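Local coordinates for hemoglobin subunit alpha (Isurus oxyrinchus, PDB 3MKB), which carries oxygen on its haem iron and pairs with the beta subunit to build the tetrameric haemoglobin of shark blood, at the interface of chains A and B and the interface of chains A and C. Numbering follows the deposited sequence. Chains: chain A, Hemoglobin subunit alpha; chain B/C, Hemoglobin subunit beta.

Contact 1: the interface of chains A and B. Residues chain A 92, 95, 139; chain B 37, 40.
A:Leu92 has a left-handed backbone (phi 57°, psi 49°) where it meets B:Trp37 of the 3-10 helix 36-39. The side chain of B:Trp37 packs against A:Leu92, A:Pro95 and A:Tyr139, with CG set between its own backbone N and carbonyl carbon (chi1 59°). A:Pro95 comes from the opposite direction and lays its ring methylene CD over one face of the indole, 3.5 Å from B:Trp37 CE2, a CH-pi contact that spans both indole rings. A:Tyr139 approaches at about a right angle, its ring edge to face with the six-membered ring: its CD1 edge points at the rim of the indole face on which A:Pro95 CD lies, with A:Tyr139 CD1 3.4 Å from B:Trp37 CE3. A:Pro95 CG also sits over the centre of the tyrosine ring, and the proline thus touches both aromatic groups. At the root of the indole, A:Leu92 CB packs against B:Trp37 CB at 3.7 Å. The leucine branch CD1 goes further, to the methyl CB of B:Ala40 at 3.9 Å. This apolar patch joins the segment after helix 81-91 and the C-terminal end of the alpha chain to the beta subunit across the alpha1-beta2 type interface, which shifts between quaternary states in haemoglobins.

Contact 2: the interface of chains A and C. Residues chain A 27, 31, 35, 107; chain C 112-114, 117.
A:Arg31 crosses C:Phe117 at about a right angle, running from helix 21-35 along the rim of the phenylalanine ring. A:Arg31 CB lies 3.8 Å from C:Phe117 CD2. CG is at the ring edge, in plane, and also touches CG of C:Pro114. A:Arg31 CD packs closer, 3.4 Å from C:Phe117 CD2. The chain is extended from CG to NE (chi3 -176°), which carries the guanidinium past the ring to C:Phe112 O; NE passes C:Phe117 CD2 on the way. A:Arg31 NH1 and NH2 both donate to that backbone carbonyl O of C:Phe112, each at 2.9 Å, gripping it end-on. The oxygen lies almost in the guanidinium plane, while the donors are tilted 27° and 19° from the carbonyl plane. NH1 also lies beside C:Phe117 CB, at the guanidinium edge and in its plane. A:Arg31 NH2 forms a salt bridge to A:Glu27 OE2, met on its anti side at 2.6 Å, which should steady the guanidinium. One face of the C:Phe117 ring takes A:Thr35 CG2, 3.6 Å from the centroid; A:Val107 CG1 comes from the other side, toward the rim, at C:Phe117 CE2. The site fastens the start of beta helix 114-132 and the loop before it to alpha in the alpha1-beta1 type interface, which holds the dimer together.

Contact 3: the interface of chains A and C. Residues chain A 117-118, 121-122, 125; chain C 30, 34, 102.
The imidazole of A:His121 takes a hydrogen bond from C:Arg30, whose NH1 lies 3.0 Å from A:His121 ND1. The bond is fairly straight (158° at H). C:Arg30 NH1 lies close to the imidazole plane, and A:His121 ND1 lies close to the guanidinium plane; the two groups are nearly coplanar. C:Val34 comes in at about a right angle and sets its methyl CG2 over the centre of the same ring, 3.5 Å from the centroid. Its other methyl, C:Val34 CG1, reaches A:His121 NE2 at 3.7 Å. The histidine is thus held at an edge by the arginine and over one face by the valine. Its CG points away from the backbone N (chi1 177°), which carries the ring out from helix 118-135 towards chain C. C:Arg30 bends at its third torsion (chi3 -58°), turning the guanidinium back to ND1, while C:Arg30 CD packs in plane at the imidazole edge, 3.4 Å from A:His121 ND1. In the next shell, and within chain C, C:Val102 CG1 lies over one guanidinium face and helps position the arginine. C:Val102 CG2 comes loosely to A:His121 CE1 from the side of the ring opposite C:Val34. A:Pro118 CG packs on C:Arg30 CA at 3.9 Å, placing the helix start beside the arginine. The site, part of the alpha1-beta1 type interface, lies where the opening turns of alpha helix 118-135 meet the later part of beta helix 20-34, with beta helix 93-108 flanking them.

Contact 1: the interface of chains A and B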
ATOM      1  N   LEU A  92      11.761   4.324 -14.600  1.00 28.98           N
ATOM      2  CA  LEU A  92      10.542   4.945 -14.020  1.00 29.94           C
ATOM      3  C   LEU A  92       9.588   3.925 -13.470  1.00 29.47           C
ATOM      4  O   LEU A  92       8.390   3.915 -13.754  1.00 29.89           O
ATOM      5  CB  LEU A  92       9.840   5.921 -15.002  1.00 30.48           C
ATOM      6  CG  LEU A  92      10.780   7.036 -15.543  1.00 32.07           C
ATOM      7  CD1 LEU A  92      10.192   7.695 -16.782  1.00 32.30           C
ATOM      8  CD2 LEU A  92      11.145   8.049 -14.479  1.00 31.63           C
ATOM      9  N   PRO A  95       7.204   3.044  -7.540  1.00 30.97           N
ATOM     10  CA  PRO A  95       7.786   2.634  -6.293  1.00 31.78           C
ATOM     11  C   PRO A  95       6.959   1.629  -5.490  1.00 31.77           C
ATOM     12  O   PRO A  95       7.539   0.878  -4.692  1.00 31.62           O
ATOM     13  CB  PRO A  95       7.955   3.964  -5.489  1.00 32.25           C
ATOM     14  CG  PRO A  95       7.865   5.086  -6.509  1.00 33.76           C
ATOM     15  CD  PRO A  95       7.066   4.511  -7.669  1.00 30.75           C
ATOM     16  N   TYR A 139      12.990   9.767  -7.266  1.00 38.71           N
ATOM     17  CA  TYR A 139      11.922   9.949  -8.248  1.00 39.42           C
ATOM     18  C   TYR A 139      11.555  11.429  -8.552  1.00 39.95           C
ATOM     19  O   TYR A 139      11.220  11.771  -9.699  1.00 39.07           O
ATOM     20  CB  TYR A 139      10.705   9.117  -7.809  1.00 39.73           C
ATOM     21  CG  TYR A 139      10.926   7.643  -8.081  1.00 39.68           C
ATOM     22  CD1 TYR A 139      10.366   7.067  -9.191  1.00 35.89           C
ATOM     23  CD2 TYR A 139      11.774   6.839  -7.266  1.00 40.21           C
ATOM     24  CE1 TYR A 139      10.517   5.716  -9.493  1.00 39.85           C
ATOM     25  CE2 TYR A 139      11.983   5.465  -7.569  1.00 40.97           C
ATOM     26  CZ  TYR A 139      11.337   4.912  -8.719  1.00 41.28           C
ATOM     27  OH  TYR A 139      11.489   3.587  -9.118  1.00 39.98           O
TER
ATOM     28  N   TRP B  37       7.113   9.690 -12.705  1.00 32.74           N
ATOM     29  CA  TRP B  37       7.223   8.414 -13.385  1.00 32.29           C
ATOM     30  C   TRP B  37       6.019   8.066 -14.294  1.00 33.77           C
ATOM     31  O   TRP B  37       6.138   7.327 -15.295  1.00 32.97           O
ATOM     32  CB  TRP B  37       7.581   7.317 -12.368  1.00 32.43           C
ATOM     33  CG  TRP B  37       6.596   7.102 -11.197  1.00 32.54           C
ATOM     34  CD1 TRP B  37       5.529   6.224 -11.170  1.00 30.39           C
ATOM     35  CD2 TRP B  37       6.598   7.770  -9.911  1.00 31.69           C
ATOM     36  NE1 TRP B  37       4.889   6.304  -9.954  1.00 28.71           N
ATOM     37  CE2 TRP B  37       5.534   7.230  -9.159  1.00 32.54           C
ATOM     38  CE3 TRP B  37       7.425   8.743  -9.318  1.00 32.18           C
ATOM     39  CZ2 TRP B  37       5.264   7.637  -7.844  1.00 32.54           C
ATOM     40  CZ3 TRP B  37       7.162   9.158  -8.005  1.00 30.98           C
ATOM     41  CH2 TRP B  37       6.078   8.590  -7.279  1.00 33.11           C
ATOM     42  N   ALA B  40       5.931   8.659 -18.295  1.00 44.12           N
ATOM     43  CA  ALA B  40       6.635   7.699 -19.163  1.00 45.14           C
ATOM     44  C   ALA B  40       5.817   7.415 -20.418  1.00 45.70           C
ATOM     45  O   ALA B  40       6.272   7.636 -21.563  1.00 46.20           O
ATOM     46  CB  ALA B  40       6.920   6.358 -18.402  1.00 44.60           C
TER

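Contact 2: the interface of chains A and C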
ATOM      1  N   GLU A  27      13.096 -16.861  -9.447  1.00 27.30           N
ATOM      2  CA  GLU A  27      11.954 -17.396  -8.701  1.00 28.33           C
ATOM      3  C   GLU A  27      11.195 -16.253  -8.024  1.00 27.78           C
ATOM      4  O   GLU A  27       9.966 -16.205  -8.033  1.00 28.22           O
ATOM      5  CB  GLU A  27      12.427 -18.439  -7.665  1.00 26.79           C
ATOM      6  CG  GLU A  27      11.289 -18.892  -6.753  1.00 29.50           C
ATOM      7  CD  GLU A  27      11.645 -20.086  -5.892  1.00 28.68           C
ATOM      8  OE1 GLU A  27      12.632 -20.812  -6.197  1.00 32.16           O
ATOM      9  OE2 GLU A  27      10.949 -20.278  -4.879  1.00 31.04           O
ATOM     10  N   ARG A  31       7.324 -15.214  -8.803  1.00 27.83           N
ATOM     11  CA  ARG A  31       6.341 -14.906  -7.738  1.00 27.54           C
ATOM     12  C   ARG A  31       5.698 -13.544  -7.895  1.00 28.53           C
ATOM     13  O   ARG A  31       4.477 -13.482  -7.873  1.00 26.88           O
ATOM     14  CB  ARG A  31       6.945 -15.071  -6.333  1.00 28.34           C
ATOM     15  CG  ARG A  31       7.481 -16.482  -6.037  1.00 25.44           C
ATOM     16  CD  ARG A  31       7.855 -16.654  -4.515  1.00 27.54           C
ATOM     17  NE  ARG A  31       8.435 -17.977  -4.399  1.00 29.08           N
ATOM     18  CZ  ARG A  31       7.746 -19.114  -4.410  1.00 25.63           C
ATOM     19  NH1 ARG A  31       6.432 -19.104  -4.412  1.00 25.46           N
ATOM     20  NH2 ARG A  31       8.388 -20.267  -4.370  1.00 28.23           N
ATOM     21  N   THR A  35       1.676 -13.266  -8.484  1.00 30.06           N
ATOM     22  CA  THR A  35       0.833 -12.726  -7.435  1.00 29.85           C
ATOM     23  C   THR A  35       0.480 -11.248  -7.667  1.00 31.88           C
ATOM     24  O   THR A  35      -0.456 -10.756  -7.063  1.00 32.80           O
ATOM     25  CB  THR A  35       1.536 -12.792  -6.049  1.00 30.75           C
ATOM     26  OG1 THR A  35       2.719 -11.997  -6.157  1.00 25.08           O
ATOM     27  CG2 THR A  35       1.962 -14.236  -5.709  1.00 28.30           C
ATOM     28  N   VAL A 107       9.423 -14.811   0.535  1.00 27.87           N
ATOM     29  CA  VAL A 107       8.764 -16.112   0.292  1.00 27.34           C
ATOM     30  C   VAL A 107       9.655 -17.158  -0.396  1.00 26.01           C
ATOM     31  O   VAL A 107       9.642 -18.337  -0.057  1.00 26.54           O
ATOM     32  CB  VAL A 107       7.433 -15.926  -0.442  1.00 27.78           C
ATOM     33  CG1 VAL A 107       6.918 -17.326  -1.012  1.00 28.16           C
ATOM     34  CG2 VAL A 107       6.470 -15.182   0.478  1.00 23.63           C
TER
ATOM     35  N   PHE C 112       5.406 -25.182  -3.216  1.00 27.53           N
ATOM     36  CA  PHE C 112       4.897 -23.829  -3.162  1.00 25.71           C
ATOM     37  C   PHE C 112       5.402 -23.006  -4.374  1.00 26.15           C
ATOM     38  O   PHE C 112       6.093 -22.008  -4.212  1.00 25.36           O
ATOM     39  CB  PHE C 112       5.231 -23.134  -1.803  1.00 25.60           C
ATOM     40  CG  PHE C 112       4.244 -22.074  -1.387  1.00 27.07           C
ATOM     41  CD1 PHE C 112       2.990 -22.435  -0.917  1.00 26.33           C
ATOM     42  CD2 PHE C 112       4.606 -20.714  -1.369  1.00 27.54           C
ATOM     43  CE1 PHE C 112       2.070 -21.487  -0.479  1.00 28.09           C
ATOM     44  CE2 PHE C 112       3.738 -19.764  -0.936  1.00 26.87           C
ATOM     45  CZ  PHE C 112       2.434 -20.141  -0.483  1.00 27.88           C
ATOM     46  N   THR C 113       5.084 -23.444  -5.583  1.00 26.34           N
ATOM     47  CA  THR C 113       5.442 -22.698  -6.818  1.00 25.71           C
ATOM     48  C   THR C 113       4.860 -21.273  -6.866  1.00 24.57           C
ATOM     49  O   THR C 113       3.908 -20.947  -6.140  1.00 27.10           O
ATOM     50  CB  THR C 113       4.941 -23.441  -8.100  1.00 26.20           C
ATOM     51  OG1 THR C 113       3.523 -23.506  -8.039  1.00 25.87           O
ATOM     52  CG2 THR C 113       5.556 -24.815  -8.222  1.00 25.84           C
ATOM     53  N   PRO C 114       5.388 -20.394  -7.748  1.00 25.20           N
ATOM     54  CA  PRO C 114       4.777 -19.068  -7.817  1.00 24.63           C
ATOM     55  C   PRO C 114       3.300 -19.191  -8.124  1.00 26.04           C
ATOM     56  O   PRO C 114       2.451 -18.406  -7.688  1.00 25.32           O
ATOM     57  CB  PRO C 114       5.530 -18.394  -8.991  1.00 26.04           C
ATOM     58  CG  PRO C 114       6.913 -19.006  -8.926  1.00 23.65           C
ATOM     59  CD  PRO C 114       6.527 -20.503  -8.698  1.00 27.52           C
ATOM     60  N   PHE C 117       1.540 -20.299  -5.006  1.00 20.00           N
ATOM     61  CA  PHE C 117       1.652 -19.109  -4.223  1.00 20.00           C
ATOM     62  C   PHE C 117       0.507 -18.155  -4.555  1.00 20.00           C
ATOM     63  O   PHE C 117      -0.138 -17.637  -3.684  1.00 23.37           O
ATOM     64  CB  PHE C 117       3.029 -18.520  -4.480  1.00 20.00           C
ATOM     65  CG  PHE C 117       3.318 -17.287  -3.733  1.00 20.00           C
ATOM     66  CD1 PHE C 117       2.423 -16.755  -2.890  1.00 20.00           C
ATOM     67  CD2 PHE C 117       4.486 -16.643  -3.910  1.00 20.00           C
ATOM     68  CE1 PHE C 117       2.706 -15.651  -2.269  1.00 20.00           C
ATOM     69  CE2 PHE C 117       4.735 -15.570  -3.268  1.00 20.00           C
ATOM     70  CZ  PHE C 117       3.860 -15.070  -2.453  1.00 20.00           C
TER

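Contact 3: the interface of chains A and C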
ATOM      1  N   SER A 117      13.577 -18.521  10.420  1.00 33.05           N
ATOM      2  CA  SER A 117      12.891 -18.295  11.659  1.00 32.51           C
ATOM      3  C   SER A 117      12.333 -16.865  11.581  1.00 31.66           C
ATOM      4  O   SER A 117      12.746 -16.073  10.719  1.00 30.96           O
ATOM      5  CB  SER A 117      13.884 -18.392  12.824  1.00 33.24           C
ATOM      6  OG  SER A 117      14.727 -17.288  12.773  1.00 29.44           O
ATOM      7  N   PRO A 118      11.381 -16.537  12.477  1.00 31.69           N
ATOM      8  CA  PRO A 118      10.918 -15.180  12.570  1.00 31.49           C
ATOM      9  C   PRO A 118      12.054 -14.152  12.782  1.00 31.64           C
ATOM     10  O   PRO A 118      11.977 -13.078  12.202  1.00 29.90           O
ATOM     11  CB  PRO A 118       9.948 -15.224  13.749  1.00 32.09           C
ATOM     12  CG  PRO A 118       9.467 -16.589  13.769  1.00 31.98           C
ATOM     13  CD  PRO A 118      10.626 -17.428  13.393  1.00 32.56           C
ATOM     14  N   HIS A 121      13.898 -13.848   9.214  1.00 32.08           N
ATOM     15  CA  HIS A 121      12.959 -13.129   8.358  1.00 30.89           C
ATOM     16  C   HIS A 121      12.918 -11.639   8.713  1.00 30.14           C
ATOM     17  O   HIS A 121      12.940 -10.765   7.827  1.00 28.61           O
ATOM     18  CB  HIS A 121      11.608 -13.831   8.598  1.00 31.08           C
ATOM     19  CG  HIS A 121      10.444 -13.224   7.884  1.00 31.14           C
ATOM     20  ND1 HIS A 121       9.191 -13.783   7.960  1.00 30.03           N
ATOM     21  CD2 HIS A 121      10.321 -12.119   7.108  1.00 32.06           C
ATOM     22  CE1 HIS A 121       8.333 -13.033   7.286  1.00 32.31           C
ATOM     23  NE2 HIS A 121       8.994 -12.019   6.763  1.00 30.55           N
ATOM     24  N   CYS A 122      12.865 -11.344  10.014  1.00 31.08           N
ATOM     25  CA  CYS A 122      12.835  -9.958  10.465  1.00 32.17           C
ATOM     26  C   CYS A 122      14.105  -9.271   9.961  1.00 30.57           C
ATOM     27  O   CYS A 122      14.051  -8.196   9.361  1.00 31.65           O
ATOM     28  CB  CYS A 122      12.649  -9.862  12.003  1.00 32.54           C
ATOM     29  SG  CYS A 122      12.575  -8.215  12.485  1.00 37.67           S
ATOM     30  N   ASP A 125      13.949  -8.846   6.005  1.00 30.70           N
ATOM     31  CA  ASP A 125      12.946  -7.830   5.726  1.00 31.08           C
ATOM     32  C   ASP A 125      13.417  -6.424   6.056  1.00 31.80           C
ATOM     33  O   ASP A 125      13.105  -5.485   5.316  1.00 30.82           O
ATOM     34  CB  ASP A 125      11.638  -8.083   6.464  1.00 32.40           C
ATOM     35  CG  ASP A 125      10.458  -7.365   5.806  1.00 35.54           C
ATOM     36  OD1 ASP A 125      10.490  -7.139   4.573  1.00 38.98           O
ATOM     37  OD2 ASP A 125       9.453  -7.137   6.488  1.00 41.52           O
TER
ATOM     38  N   ARG C  30       5.284 -15.481  14.120  1.00 32.70           N
ATOM     39  CA  ARG C  30       6.058 -14.780  13.140  1.00 31.41           C
ATOM     40  C   ARG C  30       5.628 -13.352  12.963  1.00 32.63           C
ATOM     41  O   ARG C  30       6.476 -12.426  12.920  1.00 32.67           O
ATOM     42  CB  ARG C  30       5.990 -15.517  11.786  1.00 32.04           C
ATOM     43  CG  ARG C  30       6.809 -14.855  10.637  1.00 28.60           C
ATOM     44  CD  ARG C  30       6.739 -15.773   9.342  1.00 31.20           C
ATOM     45  NE  ARG C  30       7.247 -17.107   9.641  1.00 30.01           N
ATOM     46  CZ  ARG C  30       8.535 -17.454   9.557  1.00 32.39           C
ATOM     47  NH1 ARG C  30       9.444 -16.563   9.163  1.00 35.28           N
ATOM     48  NH2 ARG C  30       8.917 -18.692   9.869  1.00 30.17           N
ATOM     49  N   VAL C  34       8.017 -10.168  13.131  1.00 33.84           N
ATOM     50  CA  VAL C  34       8.227  -9.404  11.888  1.00 34.97           C
ATOM     51  C   VAL C  34       7.503  -8.054  11.900  1.00 35.02           C
ATOM     52  O   VAL C  34       8.065  -7.059  11.409  1.00 35.17           O
ATOM     53  CB  VAL C  34       7.970 -10.266  10.583  1.00 34.43           C
ATOM     54  CG1 VAL C  34       8.147  -9.415   9.292  1.00 32.60           C
ATOM     55  CG2 VAL C  34       8.903 -11.443  10.567  1.00 34.01           C
ATOM     56  N   VAL C 102       4.022 -17.373   4.348  1.00 26.27           N
ATOM     57  CA  VAL C 102       5.419 -17.744   4.659  1.00 26.49           C
ATOM     58  C   VAL C 102       5.439 -19.141   5.317  1.00 26.43           C
ATOM     59  O   VAL C 102       6.326 -19.924   5.012  1.00 26.27           O
ATOM     60  CB  VAL C 102       6.131 -16.673   5.487  1.00 26.58           C
ATOM     61  CG1 VAL C 102       7.514 -17.199   6.098  1.00 28.00           C
ATOM     62  CG2 VAL C 102       6.401 -15.450   4.600  1.00 26.22           C
TER

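Contacts 2 and 3 both join chain A to chain C, and their C-alpha centres are about 17 Å apart. They use like elements in exchanged roles: alpha helix 21-35 faces beta helix 114-132 in contact 2, and beta helix 20-34 faces alpha helix 118-135 in contact 3, as expected of a pseudo-symmetric globin pair. Alpha helix 97-112 (A:Val107) flanks contact 2 as beta helix 93-108 (C:Val102) flanks contact 3. The C-alpha centre of contact 1, on the other beta subunit (chain B), is about 26 Å from that of contact 2 and about 30 Å from that of contact 3. One alpha subunit therefore links firmly paired dimers into the tetramer.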